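Local coordinates for protein L-Ala-D/L-Glu Epimerase (Escherichia coli, PDB 1JPD) that is a two-domain member of the enolase superfamily, setting an N-terminal capping domain against a modified TIM barrel, at residues V33-E38 with R91-C96; T49-Y54 with L251-G256; N138-L143 with K149-K154; V247-D252 with T258-L263; A288-V293 with A299-P304. All coordinates share one frame; numbering follows the deposited sequence.

Contact 1. Residues V33-E38 with R91-C96; sequences VVVELE and RNALDC
V35 carries this contact from the strand side, meeting A93 and L94 of the helix with its two methyl groups. CG1 lies 3.7 Å from L94 CD2, and CG2 stands 4.0 Å from A93 CB; at 4.2 Å from L94 CD2, CG2 also shares the leucine methyl. This forked grip follows from the valine torsion: CG1 is anti to the backbone N (chi1 169°) and CG2 anti to the carbonyl carbon, so both branches spread toward the helix. L94 starts out along the flank of its helix, but its side branch CD2, not the extended CD1, comes back to V35, the two side chains crossing obliquely. A93, with just a methyl, lets the backbones close in: the CA atoms of V35 and A93 are 6.1 Å apart and the segment axes approach to 8.0 Å, at a crossing angle of -30°. Strand 29-39 is the middle strand of a three-stranded antiparallel sheet, and helix 89-104 packs on one face of it, as in the N-terminal capping domain of the enolase superfamily. I65 of helix 58-66 touches both V35 and L94, which extends the apolar layer. The packing thins toward either end of the strand segment. V33 reaches A93 CB with its carbonyl O alone, at 4.3 Å, and the side chain of L37 stays 4.6 Å from the helix segment, turning also to V7 of strand 6-15. On the far face V34 is buried against F10, while E36 and E38 are partly exposed, E36 OE1 forming a salt bridge with K43 NZ.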
# COMPACT_ATOMS: atom_id res chain seq x y z
N VAL A 33 -2.23 -14.64 4.15
CA VAL A 33 -1.44 -15.78 4.57
C VAL A 33 -0.56 -15.31 5.72
O VAL A 33 0.15 -14.30 5.61
CB VAL A 33 -0.56 -16.31 3.42
CG1 VAL A 33 0.39 -17.36 3.96
CG2 VAL A 33 -1.43 -16.91 2.33
N VAL A 34 -0.60 -16.05 6.83
CA VAL A 34 0.19 -15.69 7.99
C VAL A 34 1.36 -16.64 8.21
O VAL A 34 1.25 -17.84 7.98
CB VAL A 34 -0.66 -15.69 9.28
CG1 VAL A 34 0.16 -15.15 10.44
CG2 VAL A 34 -1.92 -14.86 9.08
N VAL A 35 2.48 -16.08 8.66
CA VAL A 35 3.66 -16.87 8.95
C VAL A 35 4.17 -16.53 10.34
O VAL A 35 4.52 -15.38 10.63
CB VAL A 35 4.80 -16.62 7.96
CG1 VAL A 35 6.09 -17.27 8.48
CG2 VAL A 35 4.42 -17.19 6.60
N GLU A 36 4.19 -17.53 11.21
CA GLU A 36 4.66 -17.34 12.57
C GLU A 36 6.01 -18.03 12.76
O GLU A 36 6.14 -19.23 12.51
CB GLU A 36 3.62 -17.91 13.54
CG GLU A 36 4.01 -17.85 14.99
CD GLU A 36 2.82 -18.08 15.91
OE1 GLU A 36 3.03 -18.61 17.02
OE2 GLU A 36 1.68 -17.73 15.53
N LEU A 37 7.01 -17.26 13.16
CA LEU A 37 8.36 -17.79 13.40
C LEU A 37 8.62 -17.86 14.90
O LEU A 37 8.10 -17.05 15.66
CB LEU A 37 9.41 -16.88 12.75
CG LEU A 37 9.33 -16.65 11.24
CD1 LEU A 37 10.44 -15.71 10.81
CD2 LEU A 37 9.45 -17.97 10.50
N GLU A 38 9.42 -18.83 15.32
CA GLU A 38 9.71 -18.99 16.75
C GLU A 38 11.18 -19.24 17.05
O GLU A 38 11.69 -20.34 16.83
CB GLU A 38 8.88 -20.13 17.32
CG GLU A 38 9.08 -20.37 18.81
CD GLU A 38 7.84 -20.07 19.63
OE1 GLU A 38 6.75 -20.54 19.24
OE2 GLU A 38 7.95 -19.37 20.65
N ARG A 91 7.47 -13.52 -0.06
CA ARG A 91 8.62 -12.92 0.59
C ARG A 91 8.19 -11.87 1.61
O ARG A 91 8.85 -11.68 2.63
CB ARG A 91 9.58 -12.29 -0.42
CG ARG A 91 10.93 -11.93 0.20
CD ARG A 91 11.94 -11.47 -0.84
NE ARG A 91 11.71 -10.09 -1.27
CZ ARG A 91 12.44 -9.48 -2.21
NH1 ARG A 91 13.43 -10.13 -2.80
NH2 ARG A 91 12.17 -8.22 -2.54
N ASN A 92 7.07 -11.19 1.35
CA ASN A 92 6.59 -10.17 2.26
C ASN A 92 6.26 -10.75 3.63
O ASN A 92 6.66 -10.18 4.66
CB ASN A 92 5.36 -9.47 1.68
CG ASN A 92 4.90 -8.30 2.53
OD1 ASN A 92 5.72 -7.58 3.11
ND2 ASN A 92 3.58 -8.09 2.60
N ALA A 93 5.54 -11.87 3.66
CA ALA A 93 5.20 -12.49 4.93
C ALA A 93 6.47 -12.90 5.70
O ALA A 93 6.59 -12.64 6.90
CB ALA A 93 4.32 -13.70 4.71
N LEU A 94 7.41 -13.52 5.00
CA LEU A 94 8.65 -13.95 5.66
C LEU A 94 9.51 -12.79 6.13
O LEU A 94 9.98 -12.77 7.27
CB LEU A 94 9.46 -14.85 4.73
CG LEU A 94 8.73 -16.16 4.41
CD1 LEU A 94 9.56 -16.98 3.44
CD2 LEU A 94 8.47 -16.92 5.69
N ASP A 95 9.72 -11.82 5.25
CA ASP A 95 10.53 -10.66 5.59
C ASP A 95 9.93 -9.95 6.80
O ASP A 95 10.64 -9.59 7.74
CB ASP A 95 10.62 -9.71 4.39
CG ASP A 95 11.53 -8.52 4.64
OD1 ASP A 95 11.05 -7.46 5.08
OD2 ASP A 95 12.75 -8.64 4.40
N CYS A 96 8.61 -9.77 6.80
CA CYS A 96 7.97 -9.11 7.92
C CYS A 96 8.04 -9.97 9.17
O CYS A 96 8.26 -9.46 10.26
CB CYS A 96 6.51 -8.77 7.59
SG CYS A 96 6.36 -7.47 6.34

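Contact 2. Residues T49-Y54 with L251-G256; sequences TPYPRY and LDKTGG
T49 and D252 make the polar link between the two segments: T49 N donates to D252 OD1 at 3.0 Å, with a nearly straight N-H...O angle of 178°. The donor comes from above the carboxylate, 40° out of its plane. OD1 is gripped twice, since N92 ND2 also donates to it, while T49 OG1 bonds to L280 O. The apolar part belongs to K253, whose aliphatic chain lies against two neighbouring tyrosine rings, both on one side of it. Its CG lies 3.7 Å from Y54 CE1, at the edge of that ring and near its plane, and 4.1 Å from Y51 CE2, which it approaches obliquely. A bend at chi3 (-62°) turns the lysine chain before its end, and NZ then finds the carboxylate of D228 in a salt bridge and N248 O in a hydrogen bond. Y54 OH is likewise held, by E229 O. Within 251-256, T254 OG1 donates to G256 O at 2.9 Å across the turn that follows the short helix. The contact joins the two domains: the loop from strand 42-48 to helix 58-66 of the capping domain lies against helix 251-254, which follows barrel strand 246-249 and precedes helix 257-269.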
# COMPACT_ATOMS: atom_id res chain seq x y z
N THR A 49 -0.80 -10.50 1.68
CA THR A 49 -2.02 -10.64 0.91
C THR A 49 -1.69 -10.98 -0.54
O THR A 49 -1.30 -10.11 -1.30
CB THR A 49 -2.85 -9.35 0.93
OG1 THR A 49 -3.25 -9.07 2.27
CG2 THR A 49 -4.08 -9.47 0.04
N PRO A 50 -1.83 -12.26 -0.93
CA PRO A 50 -1.53 -12.65 -2.31
C PRO A 50 -2.23 -11.69 -3.29
O PRO A 50 -3.44 -11.45 -3.18
CB PRO A 50 -2.07 -14.08 -2.38
CG PRO A 50 -1.83 -14.58 -0.99
CD PRO A 50 -2.29 -13.42 -0.14
N TYR A 51 -1.45 -11.16 -4.23
CA TYR A 51 -1.95 -10.19 -5.21
C TYR A 51 -2.39 -10.89 -6.49
O TYR A 51 -1.56 -11.25 -7.33
CB TYR A 51 -0.85 -9.17 -5.54
CG TYR A 51 -1.33 -7.84 -6.08
CD1 TYR A 51 -2.69 -7.52 -6.10
CD2 TYR A 51 -0.43 -6.88 -6.55
CE1 TYR A 51 -3.14 -6.28 -6.57
CE2 TYR A 51 -0.87 -5.64 -7.02
CZ TYR A 51 -2.22 -5.35 -7.02
OH TYR A 51 -2.67 -4.13 -7.47
N PRO A 52 -3.71 -11.09 -6.66
CA PRO A 52 -4.23 -11.76 -7.86
C PRO A 52 -3.65 -11.19 -9.15
O PRO A 52 -3.11 -11.93 -9.98
CB PRO A 52 -5.74 -11.54 -7.75
CG PRO A 52 -5.97 -11.55 -6.27
CD PRO A 52 -4.81 -10.70 -5.76
N ARG A 53 -3.73 -9.86 -9.29
CA ARG A 53 -3.23 -9.20 -10.50
C ARG A 53 -1.77 -9.48 -10.87
O ARG A 53 -1.32 -9.08 -11.94
CB ARG A 53 -3.44 -7.68 -10.40
CG ARG A 53 -3.27 -6.99 -11.74
CD ARG A 53 -3.33 -5.48 -11.61
NE ARG A 53 -3.03 -4.81 -12.88
CZ ARG A 53 -2.08 -5.18 -13.73
NH1 ARG A 53 -1.33 -6.24 -13.48
NH2 ARG A 53 -1.86 -4.46 -14.82
N TYR A 54 -1.03 -10.19 -10.01
CA TYR A 54 0.37 -10.50 -10.29
C TYR A 54 0.64 -12.00 -10.30
O TYR A 54 1.79 -12.44 -10.17
CB TYR A 54 1.29 -9.83 -9.27
CG TYR A 54 1.39 -8.32 -9.39
CD1 TYR A 54 2.05 -7.56 -8.41
CD2 TYR A 54 0.85 -7.64 -10.48
CE1 TYR A 54 2.16 -6.17 -8.53
CE2 TYR A 54 0.96 -6.26 -10.61
CZ TYR A 54 1.61 -5.53 -9.63
OH TYR A 54 1.74 -4.16 -9.77
N LEU A 251 4.11 -3.18 0.53
CA LEU A 251 4.94 -4.31 0.93
C LEU A 251 4.69 -5.60 0.15
O LEU A 251 5.63 -6.36 -0.10
CB LEU A 251 4.80 -4.57 2.43
CG LEU A 251 5.13 -3.39 3.34
CD1 LEU A 251 5.31 -3.91 4.76
CD2 LEU A 251 6.39 -2.69 2.87
N ASP A 252 3.45 -5.86 -0.25
CA ASP A 252 3.15 -7.06 -1.02
C ASP A 252 3.81 -7.00 -2.40
O ASP A 252 4.11 -8.04 -2.99
CB ASP A 252 1.63 -7.24 -1.19
CG ASP A 252 0.93 -7.61 0.11
OD1 ASP A 252 1.31 -8.63 0.73
OD2 ASP A 252 -0.01 -6.88 0.51
N LYS A 253 4.02 -5.80 -2.93
CA LYS A 253 4.66 -5.65 -4.24
C LYS A 253 6.19 -5.61 -4.12
O LYS A 253 6.89 -6.13 -4.97
CB LYS A 253 4.16 -4.38 -4.95
CG LYS A 253 2.66 -4.37 -5.28
CD LYS A 253 2.27 -3.10 -6.05
CE LYS A 253 2.53 -1.84 -5.22
NZ LYS A 253 2.24 -0.56 -5.96
N THR A 254 6.70 -4.97 -3.06
CA THR A 254 8.15 -4.89 -2.86
C THR A 254 8.67 -6.19 -2.28
O THR A 254 9.87 -6.47 -2.29
CB THR A 254 8.56 -3.78 -1.86
OG1 THR A 254 7.97 -4.06 -0.58
CG2 THR A 254 8.12 -2.40 -2.34
N GLY A 255 7.75 -6.99 -1.74
CA GLY A 255 8.14 -8.25 -1.15
C GLY A 255 8.77 -8.11 0.22
O GLY A 255 9.76 -8.78 0.52
N GLY A 256 8.21 -7.23 1.06
CA GLY A 256 8.75 -7.04 2.39
C GLY A 256 9.22 -5.63 2.71
O GLY A 256 9.46 -4.80 1.82

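Contact 3. Residues N138-L143 with K149-K154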
# COMPACT_ATOMS: atom_id res chain seq x y z
N ASN A 138 -21.75 14.48 -1.94
CA ASN A 138 -22.31 14.31 -0.60
C ASN A 138 -21.39 13.45 0.25
O ASN A 138 -21.15 13.75 1.43
CB ASN A 138 -23.69 13.65 -0.64
CG ASN A 138 -24.76 14.59 -1.14
OD1 ASN A 138 -24.80 15.77 -0.75
ND2 ASN A 138 -25.65 14.08 -1.98
N SER A 139 -20.89 12.37 -0.34
CA SER A 139 -19.99 11.48 0.37
C SER A 139 -18.73 12.22 0.81
O SER A 139 -18.32 12.11 1.96
CB SER A 139 -19.61 10.30 -0.51
OG SER A 139 -18.64 9.48 0.14
N ALA A 140 -18.14 12.97 -0.11
CA ALA A 140 -16.93 13.73 0.19
C ALA A 140 -17.19 14.72 1.33
O ALA A 140 -16.36 14.89 2.23
CB ALA A 140 -16.46 14.47 -1.04
N SER A 141 -18.35 15.37 1.29
CA SER A 141 -18.69 16.33 2.33
C SER A 141 -18.84 15.66 3.70
O SER A 141 -18.32 16.16 4.70
CB SER A 141 -19.98 17.07 1.96
OG SER A 141 -20.32 18.00 2.97
N THR A 142 -19.54 14.53 3.75
CA THR A 142 -19.75 13.80 5.00
C THR A 142 -18.44 13.28 5.58
O THR A 142 -18.23 13.35 6.80
CB THR A 142 -20.68 12.59 4.78
OG1 THR A 142 -21.96 13.04 4.33
CG2 THR A 142 -20.85 11.82 6.08
N LEU A 143 -17.57 12.76 4.72
CA LEU A 143 -16.29 12.25 5.17
C LEU A 143 -15.40 13.40 5.63
O LEU A 143 -14.58 13.23 6.53
CB LEU A 143 -15.61 11.45 4.05
CG LEU A 143 -16.38 10.19 3.61
CD1 LEU A 143 -15.70 9.52 2.43
CD2 LEU A 143 -16.48 9.22 4.78
N LYS A 149 -9.17 14.61 6.13
CA LYS A 149 -8.55 15.74 5.44
C LYS A 149 -8.06 15.35 4.05
O LYS A 149 -7.99 16.19 3.16
CB LYS A 149 -7.39 16.29 6.27
CG LYS A 149 -7.84 17.01 7.54
CD LYS A 149 -6.67 17.35 8.46
CE LYS A 149 -7.17 18.02 9.73
NZ LYS A 149 -8.30 17.27 10.36
N LEU A 150 -7.74 14.08 3.88
CA LEU A 150 -7.25 13.56 2.60
C LEU A 150 -8.29 12.61 2.04
O LEU A 150 -8.61 11.60 2.65
CB LEU A 150 -5.93 12.82 2.80
CG LEU A 150 -5.32 12.15 1.57
CD1 LEU A 150 -5.06 13.18 0.49
CD2 LEU A 150 -4.02 11.47 1.96
N LEU A 151 -8.84 12.94 0.87
CA LEU A 151 -9.84 12.12 0.21
C LEU A 151 -9.26 11.49 -1.05
O LEU A 151 -8.63 12.18 -1.86
CB LEU A 151 -11.06 12.95 -0.17
CG LEU A 151 -11.84 13.67 0.92
CD1 LEU A 151 -13.01 14.44 0.31
CD2 LEU A 151 -12.35 12.65 1.93
N LYS A 152 -9.46 10.19 -1.22
CA LYS A 152 -8.99 9.51 -2.42
C LYS A 152 -10.22 9.29 -3.29
O LYS A 152 -11.06 8.45 -2.97
CB LYS A 152 -8.33 8.17 -2.10
CG LYS A 152 -7.78 7.45 -3.32
CD LYS A 152 -7.03 6.18 -2.96
CE LYS A 152 -7.94 5.11 -2.39
NZ LYS A 152 -7.18 3.91 -1.95
N VAL A 153 -10.33 10.06 -4.37
CA VAL A 153 -11.48 9.93 -5.25
C VAL A 153 -11.25 8.85 -6.28
O VAL A 153 -10.29 8.92 -7.06
CB VAL A 153 -11.79 11.25 -5.98
CG1 VAL A 153 -12.98 11.08 -6.89
CG2 VAL A 153 -12.07 12.35 -4.96
N LYS A 154 -12.11 7.84 -6.28
CA LYS A 154 -12.00 6.74 -7.25
C LYS A 154 -12.75 7.16 -8.52
O LYS A 154 -13.89 7.60 -8.46
CB LYS A 154 -12.64 5.46 -6.68
CG LYS A 154 -11.79 4.73 -5.66
CD LYS A 154 -11.21 3.44 -6.25
CE LYS A 154 -10.43 2.64 -5.20
NZ LYS A 154 -11.29 2.16 -4.07
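L151 points from its strand into the helix and is met by A140 and L143, residues three apart and so on one side of the helix. The two segments belong to the beta-alpha-beta unit formed by strand 121-128, helix 133-145 and strand 150-154, a repeating element of the TIM barrel. L151 is extended, with CD1 anti to CA (chi2 180°), so this methyl leads and CD2 branches off behind it. The leading CD1 comes up to A140 CB at 3.7 Å, while CD2 turns to L143 CB at 4.1 Å. L143 meets the strand with CB, the base of its side chain. The CA atoms of A140 and L151 are 7.3 Å apart, the nearest pair across the segments. The contact is modest, burying 125 Å² in all, but other parts of the barrel wall thicken it: V171 touches both A140 and L151, and I167 of helix 160-170 adds to the cover of A140. Alternation along the strand sends K152 the other way, to a salt bridge with D300. Besides meeting a methyl, L151 CD1 also lies 3.9 Å from the backbone carbonyl A140 O.

Contact 4. Residues V247-D252 with T258-L263; sequences VNIKLD and TEALAL
I249 reaches from its strand toward A260 and L263, and its branches divide the two between them. From CB, which points toward the helix, the chain forks. CG2, anti to the backbone N (chi1 -61° for CG1), lies 3.9 Å from A260 CB. CG1 goes to the other neighbour, 4.0 Å from L263 CD2 and 4.2 Å from L263 CG. At the tip, CD1 remains beside the same leucine, so the isoleucine and leucine meet tip to tip. A260 and L263 are three residues apart and offer one flank of helix 257-269. This is strand-to-helix packing of a beta-alpha unit of the TIM barrel, with the short helix 251-254 inserted in the connection between strand and helix. T254 of that insertion touches I249, A260 and L263 and thereby closes over the same cluster. L251, at its start, sends CD2 to A260 CB, so the alanine methyl has two neighbours in the segment 247-252, and L292 adds a third from beyond it. N248, by contrast, points away from the helix, and its ND2 bonds to E205 OE2.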
# COMPACT_ATOMS: atom_id res chain seq x y z
N VAL A 247 5.74 7.28 -6.66
CA VAL A 247 5.58 5.83 -6.69
C VAL A 247 4.79 5.41 -5.46
O VAL A 247 5.00 5.95 -4.37
CB VAL A 247 6.95 5.09 -6.67
CG1 VAL A 247 7.76 5.47 -7.89
CG2 VAL A 247 7.71 5.43 -5.40
N ASN A 248 3.86 4.48 -5.63
CA ASN A 248 3.06 3.99 -4.51
C ASN A 248 3.71 2.71 -3.99
O ASN A 248 3.67 1.67 -4.65
CB ASN A 248 1.63 3.70 -4.98
CG ASN A 248 0.72 3.23 -3.86
OD1 ASN A 248 1.12 2.43 -3.02
ND2 ASN A 248 -0.51 3.72 -3.86
N ILE A 249 4.33 2.78 -2.82
CA ILE A 249 5.00 1.62 -2.22
C ILE A 249 4.05 0.74 -1.42
O ILE A 249 3.32 1.22 -0.56
CB ILE A 249 6.14 2.07 -1.26
CG1 ILE A 249 7.19 2.86 -2.03
CG2 ILE A 249 6.77 0.84 -0.60
CD1 ILE A 249 8.23 3.53 -1.14
N LYS A 250 4.06 -0.56 -1.72
CA LYS A 250 3.23 -1.54 -1.02
C LYS A 250 4.11 -2.74 -0.73
O LYS A 250 4.77 -3.27 -1.63
CB LYS A 250 2.04 -1.98 -1.86
CG LYS A 250 1.00 -0.91 -2.02
CD LYS A 250 -0.22 -1.44 -2.75
CE LYS A 250 -1.22 -0.34 -2.96
NZ LYS A 250 -2.46 -0.83 -3.60
N LEU A 251 4.11 -3.18 0.53
CA LEU A 251 4.94 -4.31 0.93
C LEU A 251 4.69 -5.60 0.15
O LEU A 251 5.63 -6.36 -0.10
CB LEU A 251 4.80 -4.57 2.43
CG LEU A 251 5.13 -3.39 3.34
CD1 LEU A 251 5.31 -3.91 4.76
CD2 LEU A 251 6.39 -2.69 2.87
N ASP A 252 3.45 -5.86 -0.25
CA ASP A 252 3.15 -7.06 -1.02
C ASP A 252 3.81 -7.00 -2.40
O ASP A 252 4.11 -8.04 -2.99
CB ASP A 252 1.63 -7.24 -1.19
CG ASP A 252 0.93 -7.61 0.11
OD1 ASP A 252 1.31 -8.63 0.73
OD2 ASP A 252 -0.01 -6.88 0.51
N THR A 258 12.08 -4.76 3.97
CA THR A 258 13.46 -4.52 3.56
C THR A 258 13.57 -3.86 2.19
O THR A 258 14.30 -2.89 2.03
CB THR A 258 14.26 -5.83 3.55
OG1 THR A 258 14.16 -6.46 4.83
CG2 THR A 258 15.72 -5.54 3.25
N GLU A 259 12.84 -4.38 1.20
CA GLU A 259 12.88 -3.80 -0.14
C GLU A 259 12.14 -2.47 -0.15
O GLU A 259 12.56 -1.53 -0.81
CB GLU A 259 12.26 -4.76 -1.16
CG GLU A 259 12.32 -4.28 -2.60
CD GLU A 259 13.75 -4.09 -3.11
OE1 GLU A 259 14.66 -4.75 -2.56
OE2 GLU A 259 13.96 -3.31 -4.06
N ALA A 260 11.05 -2.39 0.60
CA ALA A 260 10.28 -1.15 0.66
C ALA A 260 11.20 -0.01 1.11
O ALA A 260 11.23 1.05 0.49
CB ALA A 260 9.10 -1.30 1.62
N LEU A 261 11.95 -0.24 2.19
CA LEU A 261 12.88 0.76 2.72
C LEU A 261 13.92 1.16 1.68
O LEU A 261 14.18 2.35 1.47
CB LEU A 261 13.58 0.24 3.98
CG LEU A 261 12.71 0.14 5.25
CD1 LEU A 261 13.41 -0.67 6.32
CD2 LEU A 261 12.39 1.54 5.74
N ALA A 262 14.53 0.18 1.04
CA ALA A 262 15.54 0.45 0.03
C ALA A 262 14.92 1.17 -1.17
O ALA A 262 15.58 1.94 -1.86
CB ALA A 262 16.20 -0.84 -0.42
N LEU A 263 13.64 0.90 -1.41
CA LEU A 263 12.94 1.52 -2.52
C LEU A 263 12.69 2.98 -2.20
O LEU A 263 12.86 3.84 -3.06
CB LEU A 263 11.61 0.80 -2.80
CG LEU A 263 10.65 1.40 -3.84
CD1 LEU A 263 11.39 1.72 -5.12
CD2 LEU A 263 9.52 0.43 -4.11

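Contact 5. Residues A288-V293 with A299-P304; sequences AALPLV and ADLDGP
This is a buried apolar contact whose centre lies about 7 Å from the centre of the chain, where the end of helix 283-289 and the 3-10 turn after it meet the loop that follows strand 298-299. L301 is its hub and touches three residues of the 288-293 segment. Its CD1 lies 4.0 Å from L290 CD2 and 4.1 Å from V293 CG2, while CD2 stands 4.5 Å from A289 CB. L301 is extended, CD1 being anti to CA (chi2 166°), which carries this methyl forward against both the leucine and the valine. L290 leaves its backbone along the flank of the turn, and it is CD2 that arrives at L301. V293 offers the branch anti to its own carbonyl carbon. L276 of strand 273-276 touches L301 and V293 and continues the apolar layer, whereas L290 turns also to L118 and L324. The backbone of the 290-293 turn is held by V293 N bonding to L290 O at 2.7 Å. A299 and D300 pair through their backbones with A125 and L276, so the contact sits where strand 298-299 joins the first barrel strand, 121-128, closing the eight-stranded ring of the modified TIM barrel characteristic of the enolase superfamily.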
# COMPACT_ATOMS: atom_id res chain seq x y z
N ALA A 288 3.46 -3.42 10.08
CA ALA A 288 4.71 -3.75 9.40
C ALA A 288 5.15 -2.67 8.41
O ALA A 288 6.33 -2.58 8.07
CB ALA A 288 4.57 -5.10 8.68
N ALA A 289 4.21 -1.84 7.96
CA ALA A 289 4.52 -0.78 7.00
C ALA A 289 4.82 0.58 7.64
O ALA A 289 5.51 1.41 7.05
CB ALA A 289 3.39 -0.64 6.01
N LEU A 290 4.32 0.79 8.85
CA LEU A 290 4.50 2.07 9.54
C LEU A 290 5.88 2.73 9.47
O LEU A 290 5.98 3.94 9.26
CB LEU A 290 4.06 1.93 11.00
CG LEU A 290 2.55 1.71 11.08
CD1 LEU A 290 2.15 1.39 12.52
CD2 LEU A 290 1.82 2.94 10.55
N PRO A 291 6.96 1.96 9.63
CA PRO A 291 8.30 2.55 9.58
C PRO A 291 8.52 3.50 8.40
O PRO A 291 9.38 4.38 8.47
CB PRO A 291 9.21 1.33 9.51
CG PRO A 291 8.47 0.34 10.34
CD PRO A 291 7.04 0.50 9.87
N LEU A 292 7.75 3.33 7.33
CA LEU A 292 7.88 4.18 6.14
C LEU A 292 7.11 5.50 6.22
O LEU A 292 7.43 6.45 5.51
CB LEU A 292 7.41 3.41 4.90
CG LEU A 292 8.23 2.19 4.45
CD1 LEU A 292 7.45 1.39 3.44
CD2 LEU A 292 9.54 2.66 3.86
N VAL A 293 6.11 5.56 7.09
CA VAL A 293 5.27 6.76 7.22
C VAL A 293 5.98 8.11 7.22
O VAL A 293 5.57 9.02 6.49
CB VAL A 293 4.37 6.67 8.46
CG1 VAL A 293 3.57 7.95 8.62
CG2 VAL A 293 3.41 5.48 8.33
N ALA A 299 -0.38 8.72 2.98
CA ALA A 299 -0.45 7.40 3.58
C ALA A 299 -1.84 6.84 3.33
O ALA A 299 -2.84 7.43 3.75
CB ALA A 299 -0.18 7.48 5.07
N ASP A 300 -1.91 5.71 2.64
CA ASP A 300 -3.18 5.05 2.37
C ASP A 300 -3.07 3.70 3.08
O ASP A 300 -2.73 2.69 2.46
CB ASP A 300 -3.38 4.88 0.86
CG ASP A 300 -4.76 4.36 0.51
OD1 ASP A 300 -5.62 4.28 1.42
OD2 ASP A 300 -5.00 4.03 -0.67
N LEU A 301 -3.35 3.70 4.38
CA LEU A 301 -3.23 2.49 5.20
C LEU A 301 -4.50 1.99 5.87
O LEU A 301 -4.42 1.19 6.80
CB LEU A 301 -2.18 2.72 6.29
CG LEU A 301 -0.80 3.25 5.90
CD1 LEU A 301 -0.06 3.71 7.15
CD2 LEU A 301 -0.03 2.16 5.17
N ASP A 302 -5.67 2.43 5.41
CA ASP A 302 -6.89 1.99 6.08
C ASP A 302 -7.43 0.62 5.66
O ASP A 302 -8.58 0.29 5.92
CB ASP A 302 -7.99 3.06 5.97
CG ASP A 302 -8.60 3.17 4.58
OD1 ASP A 302 -9.54 3.97 4.42
OD2 ASP A 302 -8.15 2.46 3.64
N GLY A 303 -6.59 -0.19 5.02
CA GLY A 303 -7.04 -1.51 4.60
C GLY A 303 -7.85 -2.25 5.67
O GLY A 303 -8.92 -2.78 5.38
N PRO A 304 -7.37 -2.30 6.92
CA PRO A 304 -8.11 -3.00 7.96
C PRO A 304 -9.57 -2.56 8.16
O PRO A 304 -10.41 -3.39 8.50
CB PRO A 304 -7.28 -2.76 9.22
CG PRO A 304 -5.88 -2.68 8.67
CD PRO A 304 -6.07 -1.82 7.43

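Contacts 1, 3, 4 and 5 are buried and apolar, built from methyl groups, whereas contact 2 is partly buried and mixes a hydrogen bond with lysine-aromatic packing. Contact 1 belongs to the capping domain; contacts 3, 4 and 5 to the barrel; contact 2 joins the two. Contacts 2 and 4 share L251 and D252 on helix 251-254. Polar links tie contact 1 to them: R91 bonds to T254 O and G255 O, and D95 OD2 to T258 OG1. Contacts 4 and 5 pack directly, A260 and L261 meeting L292. Contact 3 lies apart, its centre about 34 Å from that of contact 1, but K152 reaches D300 of contact 5 in a salt bridge.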